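Local atomic coordinates of lipolytic enzyme, G-D-S-L family (Bacteroides thetaiotaomicron, PDB entry 7BR2), a protein that metabolises the drug diltiazem in a gut bacterium, acting as a serine esterase of the SGNH (GDSL) hydrolase family. Residues P344-L355 against I434-R443. Sequence-based numbering, arbitrary orientation.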
loop_
_atom_site.group_PDB
_atom_site.type_symbol
_atom_site.label_atom_id
_atom_site.label_comp_id
_atom_site.label_asym_id
_atom_site.label_seq_id
_atom_site.Cartn_x
_atom_site.Cartn_y
_atom_site.Cartn_z
ATOM N N PRO A 344 -8.685 4.943 22.195
ATOM C CA PRO A 344 -7.338 5.522 22.295
ATOM C C PRO A 344 -6.335 4.850 21.386
ATOM O O PRO A 344 -5.506 5.542 20.789
ATOM C CB PRO A 344 -6.993 5.337 23.776
ATOM C CG PRO A 344 -8.333 5.304 24.445
ATOM C CD PRO A 344 -9.211 4.541 23.500
ATOM N N GLN A 345 -6.402 3.521 21.243
ATOM C CA GLN A 345 -5.478 2.827 20.358
ATOM C C GLN A 345 -5.728 3.187 18.896
ATOM O O GLN A 345 -4.790 3.178 18.091
ATOM C CB GLN A 345 -5.551 1.304 20.551
ATOM C CG GLN A 345 -6.890 0.640 20.210
ATOM C CD GLN A 345 -7.785 0.364 21.426
ATOM O OE1 GLN A 345 -7.893 1.182 22.345
ATOM N NE2 GLN A 345 -8.473 -0.777 21.398
ATOM N N TYR A 346 -6.973 3.502 18.527
ATOM C CA TYR A 346 -7.221 3.949 17.160
ATOM C C TYR A 346 -6.697 5.364 16.952
ATOM O O TYR A 346 -6.174 5.677 15.883
ATOM C CB TYR A 346 -8.707 3.873 16.802
ATOM C CG TYR A 346 -8.924 3.872 15.301
ATOM C CD1 TYR A 346 -8.837 2.694 14.568
ATOM C CD2 TYR A 346 -9.141 5.062 14.604
ATOM C CE1 TYR A 346 -9.006 2.688 13.200
ATOM C CE2 TYR A 346 -9.303 5.069 13.229
ATOM C CZ TYR A 346 -9.238 3.878 12.536
ATOM O OH TYR A 346 -9.418 3.850 11.173
ATOM N N GLN A 347 -6.811 6.220 17.965
ATOM C CA GLN A 347 -6.203 7.540 17.886
ATOM C C GLN A 347 -4.679 7.442 17.755
ATOM O O GLN A 347 -4.066 8.159 16.949
ATOM C CB GLN A 347 -6.597 8.345 19.121
ATOM C CG GLN A 347 -8.069 8.753 19.179
ATOM C CD GLN A 347 -8.445 9.744 18.086
ATOM O OE1 GLN A 347 -9.282 9.460 17.220
ATOM N NE2 GLN A 347 -7.829 10.915 18.123
ATOM N N GLN A 348 -4.062 6.530 18.513
ATOM C CA GLN A 348 -2.629 6.266 18.394
ATOM C C GLN A 348 -2.281 5.780 16.991
ATOM O O GLN A 348 -1.306 6.244 16.365
ATOM C CB GLN A 348 -2.246 5.226 19.452
ATOM C CG GLN A 348 -0.795 4.760 19.497
ATOM C CD GLN A 348 -0.576 3.725 20.584
ATOM O OE1 GLN A 348 -1.515 3.366 21.296
ATOM N NE2 GLN A 348 0.650 3.223 20.708
ATOM N N ALA A 349 -3.079 4.847 16.468
ATOM C CA ALA A 349 -2.832 4.353 15.123
ATOM C C ALA A 349 -2.949 5.480 14.102
ATOM O O ALA A 349 -2.163 5.546 13.151
ATOM C CB ALA A 349 -3.792 3.204 14.811
ATOM N N LEU A 350 -3.912 6.388 14.296
ATOM C CA LEU A 350 -4.084 7.516 13.384
ATOM C C LEU A 350 -2.874 8.448 13.422
ATOM O O LEU A 350 -2.455 8.981 12.383
ATOM C CB LEU A 350 -5.360 8.285 13.738
ATOM C CG LEU A 350 -6.741 7.731 13.355
ATOM C CD1 LEU A 350 -7.812 8.649 13.934
ATOM C CD2 LEU A 350 -6.939 7.592 11.836
ATOM N N THR A 351 -2.330 8.684 14.623
ATOM C CA THR A 351 -1.087 9.440 14.747
ATOM C C THR A 351 -0.006 8.852 13.845
ATOM O O THR A 351 0.659 9.570 13.082
ATOM C CB THR A 351 -0.619 9.432 16.199
ATOM O OG1 THR A 351 -1.688 9.849 17.064
ATOM C CG2 THR A 351 0.578 10.353 16.354
ATOM N N ILE A 352 0.176 7.532 13.934
ATOM C CA ILE A 352 1.153 6.845 13.086
ATOM C C ILE A 352 0.820 7.021 11.604
ATOM O O ILE A 352 1.713 7.214 10.769
ATOM C CB ILE A 352 1.231 5.364 13.476
ATOM C CG1 ILE A 352 1.900 5.251 14.845
ATOM C CG2 ILE A 352 2.014 4.573 12.429
ATOM C CD1 ILE A 352 1.453 4.062 15.615
ATOM N N MET A 353 -0.467 6.945 11.258
ATOM C CA MET A 353 -0.892 7.067 9.864
ATOM C C MET A 353 -0.517 8.427 9.292
ATOM O O MET A 353 -0.056 8.526 8.147
ATOM C CB MET A 353 -2.407 6.844 9.763
ATOM C CG MET A 353 -3.017 7.080 8.389
ATOM S SD MET A 353 -4.834 7.229 8.434
ATOM C CE MET A 353 -5.084 8.937 8.922
ATOM N N HIS A 354 -0.733 9.489 10.072
ATOM C CA HIS A 354 -0.400 10.834 9.614
ATOM C C HIS A 354 1.107 11.009 9.461
ATOM O O HIS A 354 1.577 11.593 8.471
ATOM C CB HIS A 354 -0.959 11.871 10.588
ATOM C CG HIS A 354 -2.450 11.974 10.581
ATOM N ND1 HIS A 354 -3.185 12.082 9.418
ATOM C CD2 HIS A 354 -3.345 12.020 11.599
ATOM C CE1 HIS A 354 -4.470 12.180 9.721
ATOM N NE2 HIS A 354 -4.593 12.138 11.036
ATOM N N LEU A 355 1.880 10.525 10.448
ATOM C CA LEU A 355 3.337 10.546 10.318
ATOM C C LEU A 355 3.784 9.851 9.038
ATOM O O LEU A 355 4.656 10.358 8.302
ATOM C CB LEU A 355 3.975 9.883 11.543
ATOM C CG LEU A 355 3.834 10.682 12.846
ATOM C CD1 LEU A 355 4.168 9.832 14.060
ATOM C CD2 LEU A 355 4.711 11.931 12.816
ATOM N N ILE A 434 7.479 7.018 14.429
ATOM C CA ILE A 434 6.506 5.944 14.254
ATOM C C ILE A 434 6.900 4.724 15.077
ATOM O O ILE A 434 6.080 4.169 15.814
ATOM C CB ILE A 434 6.334 5.596 12.762
ATOM C CG1 ILE A 434 5.462 6.638 12.075
ATOM C CG2 ILE A 434 5.726 4.210 12.605
ATOM C CD1 ILE A 434 5.479 6.524 10.555
ATOM N N TYR A 435 8.157 4.275 14.956
ATOM C CA TYR A 435 8.558 3.079 15.698
ATOM C C TYR A 435 8.851 3.354 17.167
ATOM O O TYR A 435 9.167 2.420 17.918
ATOM C CB TYR A 435 9.754 2.421 15.022
ATOM C CG TYR A 435 9.340 1.611 13.814
ATOM C CD1 TYR A 435 8.818 0.338 13.964
ATOM C CD2 TYR A 435 9.428 2.138 12.523
ATOM C CE1 TYR A 435 8.419 -0.409 12.875
ATOM C CE2 TYR A 435 9.029 1.399 11.423
ATOM C CZ TYR A 435 8.523 0.119 11.612
ATOM O OH TYR A 435 8.134 -0.653 10.544
ATOM N N GLU A 436 8.738 4.603 17.598
ATOM C CA GLU A 436 8.776 4.914 19.017
ATOM C C GLU A 436 7.380 4.933 19.650
ATOM O O GLU A 436 7.222 4.496 20.794
ATOM C CB GLU A 436 9.495 6.254 19.206
ATOM C CG GLU A 436 9.291 6.983 20.529
ATOM C CD GLU A 436 9.831 8.424 20.480
ATOM O OE1 GLU A 436 10.788 8.672 19.709
ATOM O OE2 GLU A 436 9.276 9.312 21.171
ATOM N N ILE A 437 6.348 5.349 18.916
ATOM C CA ILE A 437 5.027 5.505 19.508
ATOM C C ILE A 437 4.063 4.387 19.119
ATOM O O ILE A 437 2.880 4.485 19.430
ATOM C CB ILE A 437 4.422 6.871 19.164
ATOM C CG1 ILE A 437 4.092 6.937 17.667
ATOM C CG2 ILE A 437 5.348 7.973 19.622
ATOM C CD1 ILE A 437 3.409 8.212 17.238
ATOM N N ASN A 438 4.519 3.343 18.426
ATOM C CA ASN A 438 3.575 2.352 17.919
ATOM C C ASN A 438 3.352 1.183 18.881
ATOM O O ASN A 438 2.684 0.213 18.507
ATOM C CB ASN A 438 4.019 1.833 16.542
ATOM C CG ASN A 438 5.367 1.169 16.568
ATOM O OD1 ASN A 438 6.070 1.219 17.570
ATOM N ND2 ASN A 438 5.756 0.561 15.446
ATOM N N LYS A 439 3.901 1.246 20.094
ATOM C CA LYS A 439 3.753 0.159 21.063
ATOM C C LYS A 439 2.440 0.299 21.825
ATOM O O LYS A 439 2.238 1.312 22.513
ATOM C CB LYS A 439 4.919 0.160 22.050
ATOM C CG LYS A 439 6.270 0.547 21.451
ATOM C CD LYS A 439 6.697 -0.462 20.411
ATOM C CE LYS A 439 8.024 -0.061 19.811
ATOM N NZ LYS A 439 8.275 -0.614 18.455
ATOM N N PRO A 440 1.549 -0.687 21.770
ATOM C CA PRO A 440 0.307 -0.584 22.541
ATOM C C PRO A 440 0.616 -0.452 24.021
ATOM O O PRO A 440 1.565 -1.048 24.530
ATOM C CB PRO A 440 -0.419 -1.900 22.239
ATOM C CG PRO A 440 0.171 -2.395 20.970
ATOM C CD PRO A 440 1.618 -1.937 20.995
ATOM N N VAL A 441 -0.189 0.345 24.712
ATOM C CA VAL A 441 -0.093 0.478 26.157
ATOM C C VAL A 441 -1.329 -0.167 26.776
ATOM O O VAL A 441 -2.309 -0.479 26.087
ATOM C CB VAL A 441 0.057 1.945 26.620
ATOM C CG1 VAL A 441 1.313 2.559 26.050
ATOM C CG2 VAL A 441 -1.139 2.753 26.196
ATOM N N VAL A 442 -1.252 -0.417 28.087
ATOM C CA VAL A 442 -2.383 -0.994 28.799
ATOM C C VAL A 442 -3.541 -0.008 28.745
ATOM O O VAL A 442 -3.403 1.159 29.133
ATOM C CB VAL A 442 -2.002 -1.360 30.240
ATOM C CG1 VAL A 442 -3.212 -1.902 30.976
ATOM C CG2 VAL A 442 -0.895 -2.399 30.256
ATOM N N ARG A 443 -4.686 -0.472 28.246
ATOM C CA ARG A 443 -5.903 0.324 28.130
ATOM C C ARG A 443 -6.962 -0.187 29.102
ATOM O O ARG A 443 -7.217 -1.394 29.183
ATOM C CB ARG A 443 -6.445 0.285 26.701
ATOM C CG ARG A 443 -5.460 0.745 25.649
ATOM C CD ARG A 443 -5.136 2.228 25.801
ATOM N NE ARG A 443 -4.270 2.696 24.725
ATOM C CZ ARG A 443 -3.870 3.956 24.577
ATOM N NH1 ARG A 443 -4.265 4.887 25.440
ATOM N NH2 ARG A 443 -3.079 4.283 23.562
HETATM O O HOH W 1 -2.544 1.139 22.961
#
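The last turn of helix 417-437 and the chain leaving it run antiparallel to the first turns of helix 344-377: Ile352 lies beside Ile434, with CA atoms 5.6 Å apart, and Pro344 beside Arg443. Between these ends Gln348 carries the polar contact. With CG anti to the backbone N (chi1 178°) and the chain extended beyond it, its amide reaches the departing backbone. Gln348 NE2 gives both hydrogens, to Ile437 O at 2.9 Å and to Lys439 O at 3.1 Å; both acceptors lie near the amide plane, although the second is approached from above its carbonyl plane. Gln348 OE1 accepts from Arg443 NH2 at 2.9 Å, within the guanidinium plane but bent (139° at the hydrogen), and from a water that also accepts from Val441 N and Arg443 NE. Glutamine suits this place because one amide both donates and accepts. Cut back to an alanine here, the side chain would probably leave both carbonyls and Arg443 NH2 without these mates. Pro344, lacking an N-H, suits the first turn, where amides have no helical carbonyl to bond; its CB lies over one face of the Arg443 guanidinium, toward the rim, while Val441 CG2 sits over the centre of the other. Arginine's flat, many-donor group also lets Arg443 NH1 form a salt bridge with Asp319. Farther along, aliphatic residues fill the apolar seam: Ile352 CG2 meets Ile434 CG2 at 3.7 Å, and Leu355 CD1 meets Ile437 CD1 tip to tip. Ile352 CD1 also packs on CB of Asn438, whose ND2 bonds Met44 O. Thus one helix's end and its departing chain pack antiparallel along another's start, the polar part fastening the linker to strand 443-449, central in the antiparallel sheet.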